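Acetylcholine-binding protein (Bulinus truncatus, PDB 2BJ0) binds acetylcholine as a soluble pentamer that resembles the extracellular ligand-binding domain of nicotinic acetylcholine receptors. Local coordinates at the interface of chains A and B. Numbering follows the deposited sequence. Chains: chain A/B, Acetylcholine-binding protein.

The interface of chains A and B. Residues chain A 12-13, 15-16; chain B 2, 4, 73, 75.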
# COMPACT_ATOMS: atom_id res chain seq x y z
N GLY A 12 -1.34 13.02 21.78
CA GLY A 12 -0.05 12.86 22.42
C GLY A 12 0.11 11.60 23.22
O GLY A 12 1.22 11.08 23.31
N GLU A 13 -0.99 11.13 23.82
CA GLU A 13 -1.01 9.92 24.63
C GLU A 13 -1.42 8.69 23.82
O GLU A 13 -1.55 7.61 24.37
CB GLU A 13 -1.99 10.11 25.82
CG GLU A 13 -1.47 11.12 26.81
CD GLU A 13 -2.27 11.26 28.10
OE1 GLU A 13 -3.31 10.55 28.25
OE2 GLU A 13 -1.82 12.08 28.96
N ASP A 15 -0.06 6.53 21.91
CA ASP A 15 0.74 5.31 21.88
C ASP A 15 0.34 4.32 22.97
O ASP A 15 0.64 3.15 22.83
CB ASP A 15 2.25 5.60 22.04
CG ASP A 15 2.83 6.47 20.92
OD1 ASP A 15 2.39 6.35 19.76
OD2 ASP A 15 3.72 7.32 21.12
N VAL A 16 -0.35 4.76 24.02
CA VAL A 16 -0.50 3.93 25.23
C VAL A 16 -1.97 3.73 25.62
O VAL A 16 -2.77 4.65 25.53
CB VAL A 16 0.33 4.53 26.41
CG1 VAL A 16 0.03 3.85 27.75
CG2 VAL A 16 1.82 4.42 26.11
N ILE B 2 3.57 6.83 31.40
CA ILE B 2 4.98 6.44 31.31
C ILE B 2 5.91 7.70 31.41
O ILE B 2 5.44 8.84 31.36
CB ILE B 2 5.22 5.65 30.00
CG1 ILE B 2 4.83 6.49 28.77
CG2 ILE B 2 4.45 4.34 30.03
CD1 ILE B 2 5.08 5.81 27.45
N TRP B 4 7.22 9.89 29.57
CA TRP B 4 7.05 10.31 28.16
C TRP B 4 8.26 10.97 27.52
O TRP B 4 8.50 10.81 26.32
CB TRP B 4 5.87 11.27 28.01
CG TRP B 4 4.55 10.61 28.18
CD1 TRP B 4 3.74 10.63 29.30
CD2 TRP B 4 3.87 9.82 27.20
NE1 TRP B 4 2.60 9.89 29.07
CE2 TRP B 4 2.65 9.38 27.79
CE3 TRP B 4 4.16 9.43 25.89
CZ2 TRP B 4 1.73 8.58 27.11
CZ3 TRP B 4 3.26 8.63 25.21
CH2 TRP B 4 2.04 8.21 25.82
N VAL B 73 4.47 -2.18 29.03
CA VAL B 73 3.75 -1.26 28.18
C VAL B 73 3.90 -1.65 26.72
O VAL B 73 5.01 -1.92 26.26
CB VAL B 73 4.18 0.22 28.42
CG1 VAL B 73 5.66 0.46 28.09
CG2 VAL B 73 3.27 1.21 27.65
N LEU B 75 3.68 -0.63 22.79
CA LEU B 75 3.98 0.59 22.05
C LEU B 75 4.10 0.31 20.56
O LEU B 75 4.52 -0.75 20.17
CB LEU B 75 5.30 1.16 22.56
CG LEU B 75 5.39 1.78 23.94
CD1 LEU B 75 6.86 1.90 24.33
CD2 LEU B 75 4.67 3.11 23.99
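B:Trp4, the first residue of the N-terminal helix 4-12 of its chain, reaches across to the end of the same helix in chain A with the far rim of its indole. The six-membered ring leads: CH2 lies 3.7 Å from the backbone CA of A:Glu13, and the neighbouring CZ3 is 3.7 Å from the carbonyl O of A:Gly12. A:Gly12 meets the ring through this backbone oxygen, so the contact does not depend on a side chain; the broad, flat indole suits its place because it is long enough to span from its own helix to the backbone of A:Gly12 and A:Glu13 and to A:Val16. The stem of A:Glu13 runs past the rim, its CG 4.1 Å from CZ2 of B:Trp4, and the extended chain carries the carboxylate onward, turned nearly parallel to the indole plane (8° apart). Within chain B, B:Ile2 lays CG1 over the centre of the ring, 3.7 Å above its plane, and so backs one face.

The second group of contacts is aliphatic and gathers round A:Val16. Its CG2 methyl meets CD1 of B:Ile2, CD2 of B:Leu75 and CG2 of B:Val73, and lies 3.8 Å from CH2 of B:Trp4. With CG1 anti to the backbone N (chi1 170°), the other branch, CG2, points into this cluster. A compact, branched valine fits between ring and strand 72-76, from which B:Val73 and B:Leu75 offer their methyls. CD2 of B:Leu75 also touches the CB of A:Asp15, at 4.0 Å.

An alanine in place of B:Trp4 would probably leave A:Glu13 CA and one flank of A:Val16 without their packing partner, and B:Ile2 without the ring it covers. The patch joins neighbouring subunits near their N-terminal helices, and its apolar packing likely contributes to holding the pentamer together.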